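Local coordinates for protein acetylxylan esterase A (Aspergillus awamori, PDB 5X6S) that cleaves acetyl side groups from the backbone of acetylated xylans, as a secreted serine esterase of carbohydrate esterase family 1, at residues Thr131-Phe136 with Ala182-Tyr187; Ser3-Thr8 with Met19-Pro24; Thr238-Thr243 with Gln250-Thr255; Ser51-Leu56 with Val261-Asp266. One frame throughout, in Å; residues are numbered along the deposited sequence.

Interaction 1: Thr131-Phe136 with Ala182-Tyr187; sequences TYPELF and AMYSGY. With NA (sodium ion), chain G.
P133 meets two tyrosines of 182-187 in different ways. The side chains of P133 and Y187 reach toward each other tip to tip, and P133 CG lies over one face of the Y187 ring, 3.4 Å from CE2. The same CG reaches the Y184 ring at its edge, 4.1 Å from CD2. Both tyrosines carry CG anti to the backbone N, which places their rings beside P133 and E134. A type II turn from Y184 to Y187 brings them together, and Y187 CB sits over a face of the Y184 ring. E134 has CG in the crowded position between N and the carbonyl carbon, and its chain bends at chi2 (-81°). Its OE1 comes to the edge of the Y184 ring, 3.8 Å from CE2, with the carboxylate plane 74° from the ring. OE1 is buried and has no polar partner in the model. The carbonyl O of E134 binds a sodium ion with two waters and E134 O of the second subunit. T131 CG2 rests on M183 CB at 3.9 Å. The contact joins the loops after helices 120-131 and 173-182. H86 stacks on Y184, and helix 91-106 packs against T131, Y132 and L135.

Interaction 2: Ser3-Thr8 with Met19-Pro24; sequences SLQQVT and MYIYVP
L4 makes the bump on one face of this strand pair, the face it shares with Q6, Y20 and Y22. Its CG is anti to the backbone N (chi1 -175°). Its CD1 settles against the I21 carbonyl, 3.6 Å from I21 O, in the hollow between the CB atoms of Y20 and Y22. On the same face the Q6 chain is fully extended and lies beside the Y20 side chain, pointing the same way. Its CG sits over one face of the Y20 ring, 4.2 Å from the centroid, in a CH-pi contact. The Q6 amide follows the ring at 30° to its plane. On the other face the extended M19 chain runs alongside V7, with SD 3.8 Å from V7 CB. V7 CG2 meets I21 CG1 at 4.2 Å. The strands 3-7 and 19-23 are antiparallel, at 150° between their directions and 4.6 Å apart at the closest. Q5 and I21 form the central hydrogen-bonded pair. I21 N gives to Q5 O at 2.8 Å, nearly along the C=O axis, and Q5 N gives to I21 O in the carbonyl plane. V7 N bonds to M19 O from above the carbonyl plane. A water ties together Q6 NE2, V7 O and M19 N beside the V7-M19 pair. The hairpin forms one border of the sheet: strand 18-23 pairs on its other side with strand 63-68. Helix 91-106 covers M19 and I21, helix 44-49 packs on L4 and Y20, and Y22 reaches helix 53-60, where its OH bonds to E58.

Interaction 3: Thr238-Thr243 with Gln250-Thr255; sequences TNYETT and QGIFAT
Y240 holds CG anti to its carbonyl carbon (chi1 -79°) and turns its ring (chi2 54°) so that one face lies against A254. CB of A254 sits 3.6 Å from the ring centroid, over its centre, in a close CH-pi contact. The edge of the same ring meets I252, with CD2 3.7 Å from CG2. I252 has CG2 anti to the backbone N, which places that methyl on the Y240 side. T242 lies beside I252 and points the same way. Its OG1 is 3.5 Å from I252 CG1 and bonds to the carbonyl O of T235. The backbones are paired antiparallel by E241 with F253 and by T243 with G251. T243 N gives to G251 O at 2.8 Å, nearly along the C=O axis. E241 N reaches F253 O at 2.9 Å from above the carbonyl plane. Past the strand end T255 N bonds to N239 O. A water there bridges F253 O and T255 OG1. F253 directs its ring away from 238-243, toward Y210 and Y211. The arrangement is a beta hairpin in which strand 249-254 continues the parallel strands of the alpha/beta-hydrolase sheet beside 193-199, and strand 240-246 pairs with it antiparallel.

Interaction 4: Ser51-Leu56 with Val261-Asp266; sequences SPYATL and VPIHGD
Two helix beginnings meet here, 53-60 and 265-272, with P52 and G265 nearest in the backbone at 5.8 Å between CA atoms. H264 is the N-cap residue of the second helix. I263 fills the centre of the contact. Its chi1 of -64° sets CG2 anti to the backbone N, and the side chain splits its two ends among three residues. CG2 meets Y53 OH tip to tip at 3.3 Å and also touches P52 CD. CD1 lies 3.7 Å from S51 CB. The P52 ring crosses I263 obliquely and also puts its CG 3.7 Å from G265 CA. Packing is close at G265, where P52 CG and L56 CD1 lie against its backbone. L56 CD1 rests 3.6 Å from G265 O, and L56 CD2 is 3.7 Å from D266 OD1, with the two side chains at about a right angle. The Y53 hydroxyl is held by D268 of the second helix, so the ring is fixed at its far end as well. The CB of H264 points away from 51-56. Its ND1 bonds to P262 O at 2.8 Å, with the acceptor in the ring plane, while NE2 bonds to Q237. I263 lies about 10 Å, side chain to side chain, from S119, the probable nucleophile. The contact joins helix 53-60 to the start of helix 265-272. Strand 63-68 lies under S51 and Y53, and Y142 of strand 138-142 touches both Y53 and I263.

Overall arrangement
Interactions 2 and 3 are hairpins toward opposite ends of one mixed sheet, with centres about 33 Å apart. Interaction 4 lies between them, about 18 Å from interaction 2 and about 17 Å from interaction 3, centre to centre. It touches both: Y22 packs on A54, and Y240 packs on V261, P262 and H264. Interaction 1 lies apart, about 26 to 28 Å from the other centres, and touches none of them. Along the chain interaction 2 comes first. Interaction 4 then closes a long loop that holds interaction 1 and, later, interaction 3. The C-terminal helix is thus brought back to the early part of the chain, while interaction 1 faces the second subunit.

Interaction 1: Thr131-Phe136 with Ala182-Tyr187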
# COMPACT_ATOMS: atom_id res chain seq x y z
N THR A 131 7.47 3.43 10.39
CA THR A 131 8.52 3.71 9.40
C THR A 131 8.13 3.25 7.98
O THR A 131 8.49 3.92 7.02
CB THR A 131 9.88 3.07 9.77
OG1 THR A 131 9.69 1.69 10.12
CG2 THR A 131 10.57 3.82 10.93
N TYR A 132 7.42 2.11 7.87
CA TYR A 132 6.91 1.56 6.58
C TYR A 132 5.37 1.35 6.61
O TYR A 132 4.88 0.28 6.28
CB TYR A 132 7.73 0.30 6.13
CG TYR A 132 9.17 0.66 6.10
CD1 TYR A 132 9.75 1.18 4.93
CD2 TYR A 132 9.96 0.61 7.26
CE1 TYR A 132 11.06 1.59 4.92
CE2 TYR A 132 11.28 1.02 7.25
CZ TYR A 132 11.81 1.53 6.07
OH TYR A 132 13.11 1.97 6.07
N PRO A 133 4.59 2.40 7.03
CA PRO A 133 3.12 2.23 7.13
C PRO A 133 2.47 1.72 5.84
O PRO A 133 1.50 0.96 5.90
CB PRO A 133 2.63 3.65 7.45
CG PRO A 133 3.73 4.56 6.96
CD PRO A 133 4.98 3.80 7.30
N GLU A 134 3.04 2.09 4.69
CA GLU A 134 2.57 1.71 3.35
C GLU A 134 2.53 0.21 3.08
O GLU A 134 1.79 -0.22 2.24
CB GLU A 134 3.40 2.40 2.25
CG GLU A 134 4.86 1.90 2.05
CD GLU A 134 5.89 2.47 3.03
OE1 GLU A 134 5.49 3.22 3.96
OE2 GLU A 134 7.10 2.17 2.89
N LEU A 135 3.36 -0.57 3.80
CA LEU A 135 3.43 -2.00 3.54
C LEU A 135 2.33 -2.86 4.24
O LEU A 135 2.03 -3.96 3.79
CB LEU A 135 4.82 -2.53 3.93
CG LEU A 135 5.97 -2.02 3.10
CD1 LEU A 135 7.29 -2.59 3.65
CD2 LEU A 135 5.82 -2.31 1.61
N PHE A 136 1.75 -2.33 5.33
CA PHE A 136 1.03 -3.16 6.30
C PHE A 136 -0.45 -2.78 6.43
O PHE A 136 -0.76 -1.61 6.67
CB PHE A 136 1.70 -3.12 7.65
CG PHE A 136 3.13 -3.59 7.62
CD1 PHE A 136 3.42 -4.93 7.37
CD2 PHE A 136 4.16 -2.67 7.76
CE1 PHE A 136 4.72 -5.36 7.28
CE2 PHE A 136 5.47 -3.07 7.66
CZ PHE A 136 5.77 -4.42 7.42
N ALA A 182 7.05 11.66 12.64
CA ALA A 182 8.38 12.10 12.28
C ALA A 182 9.23 10.95 11.65
O ALA A 182 10.23 11.19 10.96
CB ALA A 182 9.09 12.65 13.49
N MET A 183 8.80 9.70 11.91
CA MET A 183 9.50 8.54 11.36
C MET A 183 9.27 8.40 9.85
O MET A 183 10.03 7.73 9.16
CB MET A 183 9.06 7.28 12.09
CG MET A 183 9.33 7.39 13.58
SD MET A 183 9.33 5.82 14.44
CE MET A 183 9.75 6.43 16.06
N TYR A 184 8.17 8.95 9.34
CA TYR A 184 8.01 9.15 7.92
C TYR A 184 7.39 10.53 7.72
O TYR A 184 6.18 10.64 7.46
CB TYR A 184 7.14 8.04 7.27
CG TYR A 184 7.10 8.02 5.77
CD1 TYR A 184 7.67 9.04 5.01
CD2 TYR A 184 6.49 6.96 5.07
CE1 TYR A 184 7.62 9.01 3.63
CE2 TYR A 184 6.42 6.94 3.70
CZ TYR A 184 6.97 7.96 2.97
OH TYR A 184 6.88 7.97 1.59
N SER A 185 8.19 11.60 7.81
CA SER A 185 7.54 12.93 7.78
C SER A 185 6.85 13.25 6.48
O SER A 185 7.36 12.93 5.38
CB SER A 185 8.40 14.12 8.25
OG SER A 185 9.51 14.27 7.46
N GLY A 186 5.66 13.81 6.61
CA GLY A 186 4.87 14.19 5.45
C GLY A 186 3.98 13.11 4.90
O GLY A 186 3.14 13.36 4.05
N TYR A 187 4.14 11.88 5.40
CA TYR A 187 3.34 10.77 4.91
C TYR A 187 1.91 10.94 5.33
O TYR A 187 1.66 11.14 6.50
CB TYR A 187 3.81 9.43 5.50
CG TYR A 187 3.02 8.25 5.00
CD1 TYR A 187 3.19 7.80 3.68
CD2 TYR A 187 2.17 7.55 5.82
CE1 TYR A 187 2.52 6.70 3.20
CE2 TYR A 187 1.44 6.43 5.33
CZ TYR A 187 1.64 6.00 4.02
OH TYR A 187 0.97 4.91 3.49
NA NA G . 0.43 -0.36 -0.37
O HOH W 1 1.62 1.62 -1.03
O HOH W 2 -0.24 -2.06 0.44

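Interaction 2: Ser3-Thr8 with Met19-Pro24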
# COMPACT_ATOMS: atom_id res chain seq x y z
N SER A 3 8.40 -25.81 4.03
CA SER A 3 9.67 -25.75 4.69
C SER A 3 10.02 -24.29 5.06
O SER A 3 9.43 -23.33 4.52
CB SER A 3 10.72 -26.32 3.76
OG SER A 3 10.99 -25.37 2.75
N LEU A 4 11.00 -24.16 5.96
CA LEU A 4 11.56 -22.87 6.32
C LEU A 4 12.87 -22.70 5.56
O LEU A 4 13.77 -23.54 5.64
CB LEU A 4 11.81 -22.76 7.82
CG LEU A 4 12.29 -21.40 8.38
CD1 LEU A 4 11.06 -20.51 8.59
CD2 LEU A 4 13.08 -21.55 9.68
N GLN A 5 12.96 -21.62 4.79
CA GLN A 5 14.12 -21.35 3.92
C GLN A 5 14.72 -20.02 4.35
O GLN A 5 13.97 -19.04 4.62
CB GLN A 5 13.71 -21.24 2.43
CG GLN A 5 12.90 -22.45 1.88
CD GLN A 5 11.50 -22.06 1.24
OE1 GLN A 5 10.45 -21.87 1.95
NE2 GLN A 5 11.47 -21.99 -0.10
N GLN A 6 16.04 -19.97 4.37
CA GLN A 6 16.74 -18.70 4.48
C GLN A 6 16.88 -18.01 3.12
O GLN A 6 17.15 -18.66 2.12
CB GLN A 6 18.10 -18.87 5.12
CG GLN A 6 18.84 -17.56 5.24
CD GLN A 6 20.12 -17.64 6.03
OE1 GLN A 6 20.60 -18.72 6.37
NE2 GLN A 6 20.68 -16.49 6.33
N VAL A 7 16.66 -16.70 3.08
CA VAL A 7 16.79 -15.91 1.90
C VAL A 7 17.85 -14.87 2.14
O VAL A 7 17.82 -14.13 3.13
CB VAL A 7 15.45 -15.25 1.46
CG1 VAL A 7 15.68 -14.34 0.26
CG2 VAL A 7 14.37 -16.32 1.22
N THR A 8 18.78 -14.79 1.21
CA THR A 8 19.98 -14.00 1.40
C THR A 8 20.10 -12.81 0.52
O THR A 8 20.85 -11.90 0.83
CB THR A 8 21.24 -14.88 1.25
OG1 THR A 8 22.35 -14.07 1.54
CG2 THR A 8 21.42 -15.40 -0.09
N MET A 19 16.89 -13.29 6.99
CA MET A 19 15.55 -13.47 6.52
C MET A 19 15.24 -14.95 6.37
O MET A 19 15.98 -15.65 5.66
CB MET A 19 15.34 -12.79 5.17
CG MET A 19 13.99 -13.04 4.58
SD MET A 19 13.75 -12.24 3.01
CE MET A 19 12.16 -12.90 2.51
N TYR A 20 14.22 -15.42 7.05
CA TYR A 20 13.73 -16.79 6.89
C TYR A 20 12.28 -16.75 6.56
O TYR A 20 11.52 -15.97 7.16
CB TYR A 20 13.96 -17.64 8.14
CG TYR A 20 15.42 -17.74 8.55
CD1 TYR A 20 16.03 -16.71 9.23
CD2 TYR A 20 16.18 -18.84 8.22
CE1 TYR A 20 17.36 -16.79 9.66
CE2 TYR A 20 17.52 -18.94 8.62
CZ TYR A 20 18.10 -17.90 9.33
OH TYR A 20 19.41 -17.95 9.68
N ILE A 21 11.84 -17.59 5.63
CA ILE A 21 10.42 -17.68 5.29
C ILE A 21 9.85 -19.07 5.39
O ILE A 21 10.53 -20.07 5.08
CB ILE A 21 10.10 -17.12 3.90
CG1 ILE A 21 10.80 -17.90 2.80
CG2 ILE A 21 10.55 -15.69 3.80
CD1 ILE A 21 10.32 -17.45 1.40
N TYR A 22 8.61 -19.17 5.86
CA TYR A 22 7.88 -20.40 5.78
C TYR A 22 6.88 -20.29 4.65
O TYR A 22 5.95 -19.49 4.72
CB TYR A 22 7.17 -20.78 7.07
CG TYR A 22 6.47 -22.12 6.96
CD1 TYR A 22 7.16 -23.32 7.17
CD2 TYR A 22 5.14 -22.21 6.65
CE1 TYR A 22 6.51 -24.57 7.03
CE2 TYR A 22 4.48 -23.43 6.54
CZ TYR A 22 5.19 -24.62 6.74
OH TYR A 22 4.52 -25.83 6.64
N VAL A 23 7.06 -21.15 3.65
CA VAL A 23 6.11 -21.24 2.54
C VAL A 23 5.28 -22.52 2.71
O VAL A 23 5.85 -23.62 2.65
CB VAL A 23 6.83 -21.25 1.16
CG1 VAL A 23 5.80 -21.24 0.03
CG2 VAL A 23 7.75 -20.04 1.00
N PRO A 24 3.98 -22.39 3.00
CA PRO A 24 3.24 -23.61 3.29
C PRO A 24 3.01 -24.50 2.07
O PRO A 24 3.08 -24.05 0.94
CB PRO A 24 1.90 -23.08 3.79
CG PRO A 24 1.73 -21.74 3.12
CD PRO A 24 3.14 -21.19 3.08
O HOH W 3 19.20 -14.10 5.50

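Interaction 3: Thr238-Thr243 with Gln250-Thr255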
# COMPACT_ATOMS: atom_id res chain seq x y z
N THR A 238 -11.21 -14.70 29.65
CA THR A 238 -11.34 -14.25 31.03
C THR A 238 -10.16 -13.39 31.43
O THR A 238 -9.00 -13.77 31.20
CB THR A 238 -11.49 -15.46 32.00
OG1 THR A 238 -12.64 -16.20 31.58
CG2 THR A 238 -11.63 -15.03 33.46
N ASN A 239 -10.47 -12.22 32.00
CA ASN A 239 -9.50 -11.31 32.55
C ASN A 239 -8.69 -10.53 31.50
O ASN A 239 -7.79 -9.78 31.86
CB ASN A 239 -8.59 -11.98 33.55
CG ASN A 239 -9.31 -12.28 34.87
OD1 ASN A 239 -10.27 -11.59 35.24
ND2 ASN A 239 -8.87 -13.31 35.55
N TYR A 240 -9.04 -10.73 30.23
CA TYR A 240 -8.57 -9.84 29.19
C TYR A 240 -9.70 -8.83 28.91
O TYR A 240 -10.86 -9.19 28.85
CB TYR A 240 -8.31 -10.64 27.93
CG TYR A 240 -7.03 -11.42 27.89
CD1 TYR A 240 -6.70 -12.33 28.88
CD2 TYR A 240 -6.15 -11.30 26.80
CE1 TYR A 240 -5.53 -13.06 28.82
CE2 TYR A 240 -4.96 -12.03 26.74
CZ TYR A 240 -4.66 -12.93 27.72
OH TYR A 240 -3.48 -13.66 27.64
N GLU A 241 -9.35 -7.57 28.67
CA GLU A 241 -10.38 -6.60 28.29
C GLU A 241 -10.00 -5.87 27.02
O GLU A 241 -8.91 -5.33 26.95
CB GLU A 241 -10.56 -5.56 29.42
CG GLU A 241 -11.65 -4.50 29.16
CD GLU A 241 -11.53 -3.35 30.17
OE1 GLU A 241 -10.46 -2.65 30.17
OE2 GLU A 241 -12.46 -3.15 30.99
N THR A 242 -10.91 -5.84 26.06
CA THR A 242 -10.67 -5.20 24.77
C THR A 242 -11.32 -3.80 24.73
O THR A 242 -12.49 -3.66 24.97
CB THR A 242 -11.20 -6.07 23.60
OG1 THR A 242 -10.52 -7.34 23.61
CG2 THR A 242 -10.93 -5.43 22.27
N THR A 243 -10.51 -2.79 24.42
CA THR A 243 -11.00 -1.44 24.15
C THR A 243 -10.78 -1.14 22.65
O THR A 243 -9.65 -1.17 22.18
CB THR A 243 -10.22 -0.43 25.00
OG1 THR A 243 -10.38 -0.73 26.40
CG2 THR A 243 -10.72 1.00 24.71
N GLN A 250 -7.27 -1.00 18.46
CA GLN A 250 -7.80 -1.60 19.65
C GLN A 250 -6.71 -2.04 20.61
O GLN A 250 -5.59 -2.39 20.18
CB GLN A 250 -8.79 -2.69 19.32
CG GLN A 250 -8.22 -3.93 18.72
CD GLN A 250 -9.25 -4.99 18.41
OE1 GLN A 250 -9.14 -6.10 18.87
NE2 GLN A 250 -10.17 -4.69 17.56
N GLY A 251 -7.00 -1.99 21.90
CA GLY A 251 -6.05 -2.38 22.90
C GLY A 251 -6.64 -3.56 23.68
O GLY A 251 -7.86 -3.60 23.90
N ILE A 252 -5.78 -4.49 24.09
CA ILE A 252 -6.23 -5.67 24.85
C ILE A 252 -5.33 -5.75 26.08
O ILE A 252 -4.13 -6.01 25.98
CB ILE A 252 -6.23 -6.97 23.99
CG1 ILE A 252 -7.15 -6.76 22.80
CG2 ILE A 252 -6.65 -8.18 24.83
CD1 ILE A 252 -6.77 -7.44 21.56
N PHE A 253 -5.90 -5.44 27.25
CA PHE A 253 -5.14 -5.45 28.49
C PHE A 253 -5.45 -6.74 29.24
O PHE A 253 -6.63 -6.99 29.56
CB PHE A 253 -5.46 -4.22 29.37
CG PHE A 253 -4.43 -3.90 30.41
CD1 PHE A 253 -3.13 -3.54 30.05
CD2 PHE A 253 -4.77 -3.88 31.77
CE1 PHE A 253 -2.20 -3.18 31.02
CE2 PHE A 253 -3.84 -3.55 32.76
CZ PHE A 253 -2.54 -3.21 32.39
N ALA A 254 -4.41 -7.53 29.51
CA ALA A 254 -4.53 -8.86 30.16
C ALA A 254 -4.18 -8.78 31.66
O ALA A 254 -3.02 -8.77 32.06
CB ALA A 254 -3.60 -9.85 29.46
N THR A 255 -5.20 -8.71 32.50
CA THR A 255 -4.99 -8.65 33.93
C THR A 255 -4.46 -9.97 34.47
O THR A 255 -5.00 -11.05 34.16
CB THR A 255 -6.30 -8.24 34.68
OG1 THR A 255 -6.70 -6.95 34.21
CG2 THR A 255 -6.09 -8.21 36.20
O HOH W 4 -7.88 -6.37 31.80

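Interaction 4: Ser51-Leu56 with Val261-Asp266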
# COMPACT_ATOMS: atom_id res chain seq x y z
N SER A 51 5.70 -20.14 17.66
CA SER A 51 4.55 -19.32 17.37
C SER A 51 3.65 -20.19 16.53
O SER A 51 4.13 -21.16 15.96
CB SER A 51 4.95 -18.06 16.60
OG SER A 51 5.61 -18.35 15.38
N PRO A 52 2.37 -19.82 16.42
CA PRO A 52 1.45 -20.65 15.66
C PRO A 52 1.38 -20.32 14.18
O PRO A 52 0.57 -20.94 13.49
CB PRO A 52 0.09 -20.33 16.33
CG PRO A 52 0.22 -18.88 16.76
CD PRO A 52 1.67 -18.77 17.22
N TYR A 53 2.16 -19.36 13.67
CA TYR A 53 1.91 -18.82 12.32
C TYR A 53 2.13 -19.79 11.18
O TYR A 53 1.39 -19.77 10.18
CB TYR A 53 2.70 -17.49 12.07
CG TYR A 53 2.38 -16.46 13.10
CD1 TYR A 53 1.08 -16.01 13.25
CD2 TYR A 53 3.33 -16.04 14.04
CE1 TYR A 53 0.73 -15.10 14.26
CE2 TYR A 53 2.99 -15.16 15.05
CZ TYR A 53 1.70 -14.69 15.15
OH TYR A 53 1.36 -13.86 16.15
N ALA A 54 3.15 -20.64 11.29
CA ALA A 54 3.36 -21.67 10.24
C ALA A 54 2.23 -22.69 10.19
O ALA A 54 1.79 -23.07 9.11
CB ALA A 54 4.71 -22.40 10.44
N THR A 55 1.72 -23.10 11.36
CA THR A 55 0.58 -23.99 11.44
C THR A 55 -0.63 -23.31 10.78
O THR A 55 -1.32 -23.90 9.95
CB THR A 55 0.26 -24.39 12.92
OG1 THR A 55 1.33 -25.18 13.43
CG2 THR A 55 -1.02 -25.18 13.05
N LEU A 56 -0.87 -22.05 11.14
CA LEU A 56 -1.98 -21.27 10.55
C LEU A 56 -1.83 -21.01 9.03
O LEU A 56 -2.85 -20.97 8.29
CB LEU A 56 -2.18 -19.99 11.34
CG LEU A 56 -2.66 -20.13 12.80
CD1 LEU A 56 -2.41 -18.86 13.60
CD2 LEU A 56 -4.15 -20.53 12.87
N VAL A 261 2.35 -11.38 26.93
CA VAL A 261 1.03 -11.91 26.67
C VAL A 261 1.23 -13.00 25.61
O VAL A 261 1.80 -12.73 24.54
CB VAL A 261 0.06 -10.84 26.12
CG1 VAL A 261 -1.27 -11.47 25.72
CG2 VAL A 261 -0.18 -9.69 27.14
N PRO A 262 0.77 -14.22 25.90
CA PRO A 262 0.95 -15.32 24.91
C PRO A 262 0.24 -14.98 23.61
O PRO A 262 -0.80 -14.36 23.64
CB PRO A 262 0.24 -16.54 25.54
CG PRO A 262 -0.30 -16.08 26.87
CD PRO A 262 0.08 -14.65 27.14
N ILE A 263 0.78 -15.43 22.48
CA ILE A 263 0.19 -15.17 21.20
C ILE A 263 -1.18 -15.84 21.09
O ILE A 263 -1.34 -17.01 21.44
CB ILE A 263 1.08 -15.77 20.07
CG1 ILE A 263 2.44 -15.09 20.02
CG2 ILE A 263 0.38 -15.67 18.72
CD1 ILE A 263 3.45 -15.83 19.16
N HIS A 264 -2.18 -15.11 20.62
CA HIS A 264 -3.47 -15.65 20.38
C HIS A 264 -3.58 -15.76 18.85
O HIS A 264 -4.15 -14.89 18.19
CB HIS A 264 -4.58 -14.75 20.94
CG HIS A 264 -4.65 -14.75 22.44
ND1 HIS A 264 -3.57 -14.47 23.24
CD2 HIS A 264 -5.68 -15.02 23.28
CE1 HIS A 264 -3.93 -14.56 24.51
NE2 HIS A 264 -5.21 -14.89 24.56
N GLY A 265 -3.06 -16.85 18.30
CA GLY A 265 -2.99 -17.03 16.84
C GLY A 265 -4.33 -16.95 16.09
O GLY A 265 -4.44 -16.28 15.07
N ASP A 266 -5.38 -17.63 16.60
CA ASP A 266 -6.66 -17.52 15.92
C ASP A 266 -7.19 -16.08 15.93
O ASP A 266 -7.76 -15.61 14.94
CB ASP A 266 -7.73 -18.47 16.49
CG ASP A 266 -7.29 -19.96 16.51
OD1 ASP A 266 -6.36 -20.37 15.83
OD2 ASP A 266 -7.92 -20.73 17.26